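Local coordinates for superoxide dismutase (Acidilobus saccharovorans, PDB 4FFK), which catalyses the dismutation of superoxide to oxygen and hydrogen peroxide, using a bound iron(III) ion, at residues Glu32-Ala37 and Trp200-Trp205; Ala147-Pro150 and Leu155-Leu158. All coordinates share one frame; numbering follows the deposited sequence.

Interaction 1 of 2, residues Glu32-Ala37 and Trp200-Trp205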
loop_
_atom_site.group_PDB
_atom_site.type_symbol
_atom_site.label_atom_id
_atom_site.label_comp_id
_atom_site.label_asym_id
_atom_site.label_seq_id
_atom_site.Cartn_x
_atom_site.Cartn_y
_atom_site.Cartn_z
ATOM N N GLU A 32 7.071 -32.109 -8.003
ATOM C CA GLU A 32 8.502 -32.360 -7.998
ATOM C C GLU A 32 9.062 -32.573 -9.418
ATOM O O GLU A 32 8.362 -33.061 -10.291
ATOM C CB GLU A 32 8.826 -33.571 -7.129
ATOM C CG GLU A 32 8.279 -33.501 -5.740
ATOM C CD GLU A 32 9.325 -33.165 -4.744
ATOM O OE1 GLU A 32 10.396 -32.594 -5.141
ATOM O OE2 GLU A 32 9.068 -33.475 -3.561
ATOM N N PRO A 33 10.321 -32.195 -9.652
ATOM C CA PRO A 33 11.245 -31.583 -8.726
ATOM C C PRO A 33 11.106 -30.034 -8.697
ATOM O O PRO A 33 11.928 -29.367 -8.096
ATOM C CB PRO A 33 12.601 -31.965 -9.326
ATOM C CG PRO A 33 12.320 -31.889 -10.821
ATOM C CD PRO A 33 10.904 -32.312 -11.012
ATOM N N ILE A 34 10.069 -29.483 -9.336
ATOM C CA ILE A 34 9.971 -28.005 -9.467
ATOM C C ILE A 34 9.527 -27.362 -8.161
ATOM O O ILE A 34 10.111 -26.390 -7.717
ATOM C CB ILE A 34 9.065 -27.600 -10.622
ATOM C CG1 ILE A 34 9.708 -28.104 -11.924
ATOM C CG2 ILE A 34 8.942 -26.091 -10.714
ATOM C CD1 ILE A 34 8.764 -28.006 -13.102
ATOM N N ILE A 35 8.513 -27.945 -7.570
ATOM C CA ILE A 35 8.096 -27.527 -6.275
ATOM C C ILE A 35 8.002 -28.755 -5.403
ATOM O O ILE A 35 7.318 -29.710 -5.773
ATOM C CB ILE A 35 6.744 -26.834 -6.325
ATOM C CG1 ILE A 35 6.806 -25.578 -7.226
ATOM C CG2 ILE A 35 6.268 -26.509 -4.859
ATOM C CD1 ILE A 35 5.417 -24.880 -7.407
ATOM N N SER A 36 8.662 -28.683 -4.248
ATOM C CA SER A 36 8.788 -29.815 -3.357
ATOM C C SER A 36 7.511 -30.154 -2.632
ATOM O O SER A 36 6.646 -29.317 -2.418
ATOM C CB SER A 36 9.953 -29.668 -2.372
ATOM O OG SER A 36 9.781 -28.663 -1.380
ATOM N N ALA A 37 7.375 -31.435 -2.285
ATOM C CA ALA A 37 6.322 -31.835 -1.410
ATOM C C ALA A 37 6.315 -30.986 -0.163
ATOM O O ALA A 37 5.240 -30.686 0.324
ATOM C CB ALA A 37 6.497 -33.327 -0.986
ATOM N N TRP A 200 6.766 -22.397 -15.101
ATOM C CA TRP A 200 6.197 -22.594 -16.449
ATOM C C TRP A 200 5.895 -24.028 -16.792
ATOM O O TRP A 200 4.886 -24.310 -17.458
ATOM C CB TRP A 200 7.073 -21.956 -17.532
ATOM C CG TRP A 200 7.063 -20.445 -17.426
ATOM C CD1 TRP A 200 7.958 -19.692 -16.789
ATOM C CD2 TRP A 200 6.034 -19.557 -17.873
ATOM N NE1 TRP A 200 7.616 -18.365 -16.859
ATOM C CE2 TRP A 200 6.411 -18.261 -17.487
ATOM C CE3 TRP A 200 4.803 -19.742 -18.498
ATOM C CZ2 TRP A 200 5.632 -17.148 -17.767
ATOM C CZ3 TRP A 200 4.037 -18.627 -18.805
ATOM C CH2 TRP A 200 4.454 -17.361 -18.434
ATOM N N ASP A 201 6.736 -24.933 -16.302
ATOM C CA ASP A 201 6.588 -26.371 -16.619
ATOM C C ASP A 201 5.496 -27.067 -15.845
ATOM O O ASP A 201 5.226 -28.256 -16.068
ATOM C CB ASP A 201 7.905 -27.097 -16.382
ATOM C CG ASP A 201 9.005 -26.560 -17.273
ATOM O OD1 ASP A 201 8.663 -26.107 -18.369
ATOM O OD2 ASP A 201 10.179 -26.551 -16.871
ATOM N N LEU A 202 4.899 -26.347 -14.889
ATOM C CA LEU A 202 3.824 -26.910 -14.102
ATOM C C LEU A 202 2.475 -26.427 -14.544
ATOM O O LEU A 202 1.448 -26.926 -14.080
ATOM C CB LEU A 202 4.030 -26.525 -12.646
ATOM C CG LEU A 202 5.228 -27.152 -11.944
ATOM C CD1 LEU A 202 5.160 -26.828 -10.508
ATOM C CD2 LEU A 202 5.136 -28.693 -12.134
ATOM N N ILE A 203 2.447 -25.442 -15.428
ATOM C CA ILE A 203 1.148 -24.822 -15.732
ATOM C C ILE A 203 0.192 -25.831 -16.327
ATOM O O ILE A 203 0.504 -26.495 -17.328
ATOM C CB ILE A 203 1.269 -23.565 -16.614
ATOM C CG1 ILE A 203 2.010 -22.489 -15.838
ATOM C CG2 ILE A 203 -0.121 -23.004 -16.963
ATOM C CD1 ILE A 203 2.652 -21.463 -16.699
ATOM N N ASN A 204 -0.934 -26.000 -15.656
ATOM C CA ASN A 204 -2.069 -26.633 -16.256
ATOM C C ASN A 204 -2.813 -25.688 -17.197
ATOM O O ASN A 204 -3.762 -24.975 -16.826
ATOM C CB ASN A 204 -2.946 -27.244 -15.197
ATOM C CG ASN A 204 -4.065 -28.052 -15.795
ATOM O OD1 ASN A 204 -4.723 -28.771 -15.100
ATOM N ND2 ASN A 204 -4.313 -27.874 -17.076
ATOM N N TRP A 205 -2.400 -25.697 -18.453
ATOM C CA TRP A 205 -3.019 -24.816 -19.437
ATOM C C TRP A 205 -4.491 -25.131 -19.761
ATOM O O TRP A 205 -5.202 -24.286 -20.325
ATOM C CB TRP A 205 -2.165 -24.692 -20.708
ATOM C CG TRP A 205 -0.986 -23.838 -20.516
ATOM C CD1 TRP A 205 0.309 -24.249 -20.423
ATOM C CD2 TRP A 205 -0.966 -22.407 -20.360
ATOM N NE1 TRP A 205 1.138 -23.172 -20.250
ATOM C CE2 TRP A 205 0.386 -22.028 -20.197
ATOM C CE3 TRP A 205 -1.966 -21.412 -20.322
ATOM C CZ2 TRP A 205 0.778 -20.693 -19.989
ATOM C CZ3 TRP A 205 -1.575 -20.085 -20.171
ATOM C CH2 TRP A 205 -0.214 -19.739 -19.998
#

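Interaction 2 of 2, residues Ala147-Pro150 and Leu155-Leu158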
loop_
_atom_site.group_PDB
_atom_site.type_symbol
_atom_site.label_atom_id
_atom_site.label_comp_id
_atom_site.label_asym_id
_atom_site.label_seq_id
_atom_site.Cartn_x
_atom_site.Cartn_y
_atom_site.Cartn_z
ATOM N N ALA A 147 -4.863 -12.060 -16.477
ATOM C CA ALA A 147 -6.267 -11.858 -16.256
ATOM C C ALA A 147 -6.988 -11.548 -17.555
ATOM O O ALA A 147 -6.402 -11.057 -18.531
ATOM C CB ALA A 147 -6.483 -10.713 -15.285
ATOM N N TYR A 148 -8.270 -11.813 -17.502
ATOM C CA TYR A 148 -9.181 -11.445 -18.573
ATOM C C TYR A 148 -9.866 -10.135 -18.171
ATOM O O TYR A 148 -10.413 -10.067 -17.062
ATOM C CB TYR A 148 -10.212 -12.556 -18.717
ATOM C CG TYR A 148 -11.306 -12.175 -19.717
ATOM C CD1 TYR A 148 -11.010 -12.066 -21.081
ATOM C CD2 TYR A 148 -12.632 -11.926 -19.287
ATOM C CE1 TYR A 148 -12.004 -11.708 -22.003
ATOM C CE2 TYR A 148 -13.627 -11.580 -20.201
ATOM C CZ TYR A 148 -13.297 -11.484 -21.554
ATOM O OH TYR A 148 -14.257 -11.126 -22.483
ATOM N N ASP A 149 -9.842 -9.136 -19.047
ATOM C CA ASP A 149 -10.525 -7.879 -18.791
ATOM C C ASP A 149 -11.922 -7.900 -19.446
ATOM O O ASP A 149 -12.009 -7.760 -20.643
ATOM C CB ASP A 149 -9.755 -6.723 -19.375
ATOM C CG ASP A 149 -10.530 -5.431 -19.300
ATOM O OD1 ASP A 149 -11.504 -5.370 -18.470
ATOM O OD2 ASP A 149 -10.133 -4.495 -20.006
ATOM N N PRO A 150 -12.981 -8.106 -18.662
ATOM C CA PRO A 150 -14.343 -8.158 -19.264
ATOM C C PRO A 150 -14.724 -6.911 -20.039
ATOM O O PRO A 150 -15.619 -6.981 -20.911
ATOM C CB PRO A 150 -15.269 -8.332 -18.062
ATOM C CG PRO A 150 -14.367 -8.718 -16.931
ATOM C CD PRO A 150 -13.047 -8.108 -17.197
ATOM N N LEU A 155 -6.621 -9.768 -22.643
ATOM C CA LEU A 155 -5.841 -10.291 -21.534
ATOM C C LEU A 155 -5.043 -9.167 -20.995
ATOM O O LEU A 155 -4.624 -8.328 -21.735
ATOM C CB LEU A 155 -4.943 -11.463 -21.978
ATOM C CG LEU A 155 -5.739 -12.712 -22.379
ATOM C CD1 LEU A 155 -4.774 -13.752 -22.873
ATOM C CD2 LEU A 155 -6.539 -13.339 -21.227
ATOM N N ARG A 156 -4.812 -9.155 -19.673
ATOM C CA ARG A 156 -3.942 -8.151 -19.065
ATOM C C ARG A 156 -3.073 -8.896 -18.076
ATOM O O ARG A 156 -3.543 -9.825 -17.434
ATOM C CB ARG A 156 -4.743 -7.108 -18.234
ATOM C CG ARG A 156 -5.682 -6.239 -19.028
ATOM C CD ARG A 156 -4.962 -5.225 -19.916
ATOM N NE ARG A 156 -5.986 -4.401 -20.584
ATOM C CZ ARG A 156 -6.121 -4.259 -21.896
ATOM N NH1 ARG A 156 -5.239 -4.777 -22.749
ATOM N NH2 ARG A 156 -7.107 -3.510 -22.355
ATOM N N ILE A 157 -1.828 -8.496 -18.012
ATOM C CA ILE A 157 -0.944 -8.999 -16.950
ATOM C C ILE A 157 -1.068 -8.053 -15.759
ATOM O O ILE A 157 -0.956 -6.862 -15.879
ATOM C CB ILE A 157 0.466 -9.083 -17.429
ATOM C CG1 ILE A 157 0.547 -10.197 -18.491
ATOM C CG2 ILE A 157 1.453 -9.393 -16.217
ATOM C CD1 ILE A 157 1.971 -10.347 -19.087
ATOM N N LEU A 158 -1.313 -8.625 -14.600
ATOM C CA LEU A 158 -1.354 -7.823 -13.378
ATOM C C LEU A 158 -0.220 -8.206 -12.450
ATOM O O LEU A 158 0.194 -9.354 -12.395
ATOM C CB LEU A 158 -2.641 -8.136 -12.630
ATOM C CG LEU A 158 -3.862 -8.104 -13.578
ATOM C CD1 LEU A 158 -5.033 -8.418 -12.692
ATOM C CD2 LEU A 158 -4.019 -6.832 -14.295
#

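Interaction 1 of 2, residues Glu32-Ala37 and Trp200-Trp205
I34 and I35 meet L202 in a small apolar cluster, and no hydrogen bond joins the two segments. The side chains of I34 and L202 run antiparallel alongside one another. The CD1 tip of I34 reaches the branch carbon of L202, with I34 CD1 3.8 Å from L202 CG. CG1 of I34 is anti to its carbonyl carbon (chi1 -64°), and chi2 of 168° extends the chain. CD1 therefore goes past L202 to the CB of D201, with I34 CD1 to D201 CB at 3.5 Å. The methylene CB of D201 is the point of nearest approach. The other branch of I34, CG2, lies 3.9 Å from L202 CD1. The CD1 tip of I35 crosses at a slant to the same methyl, 3.7 Å from L202 CD1. L202 thus fits its CD1 against both isoleucines, while its CD2 meets I34 alone.

The contact joins two loops of the iron/manganese superoxide dismutase fold. Segment 32-37 leads into the first helix of the alpha-hairpin domain. Segment 200-205 links helices 192-199 and 205-216 of the C-terminal domain. The side chain of I35 lies about 10 Å from the bound iron(III) ion.

Polar bonds hold the loop 32-37 itself. E32 OE2 accepts a bond from A37 N at 2.9 Å. It is nearly straight, 171° at the hydrogen, and comes from above the carboxylate plane. It bridges the turn that contains the cis peptide before P33. S36 is the N-cap of helix 37-66: its OG caps T39 N and also bonds D187. The carbonyl of I34 is bonded by the hydroxyl of Y188.

Interaction 2 of 2, residues Ala147-Pro150 and Leu155-Leu158
The side chains of D149 and R156 run alongside in one direction; their carboxylate and guanidinium planes are 50° apart. D149 OD2 stands obliquely to the guanidinium, 4.0 Å from R156 NH2, in a long salt bridge. The R156 chain bends at chi2 (-71°), and the extended chi3 (-177°) then brings R156 NE to 4.2 Å from D149 OD2. Stronger partners lie outside. D154 forms a salt bridge with R156 NH1. Y19 of the second subunit bonds both D149 OD2 and R156 NH2. In that subunit Y86 also bonds D149 OD1, and the K17 carbonyl bonds R156 NH2.

The backbones form the end of an antiparallel beta hairpin in the C-terminal domain. A147 and R156 are a hydrogen-bonded pair: A147 N to R156 O is 2.8 Å, and R156 N to A147 O is 2.7 Å. Y148 and L155 are the next, non-hydrogen-bonded pair. L155 CA lies 3.1 Å from A147 O, a CA-H...O contact.

L158 CD1 packs on A147 CB at 3.8 Å, on the face of R156. On the other face, Y148 and L155 meet helix 205-216.

Bonding to the second subunit probably helps offset the cost of burying both charges and links the hairpin end to it.

In the fold
From the N terminus, the chain first passes segment 32-37, then runs through helices 37-66 and 75-97 and on into the C-terminal domain. Interaction 2 closes a short loop there, with four residues between its segments, and pairs strands 142-148 and 155-161. The chain then adds strand 172-178 and helices 185-188 and 192-199. At 200-205 it returns to 32-37, and interaction 1 closes a loop of 162 residues. Interaction 2 falls wholly within that span, so the two nest and do not cross. Their centres are 23 Å apart. Interaction 1 ties the two domains together within one chain, whereas interaction 2 closes a hairpin whose end is bonded to the second subunit.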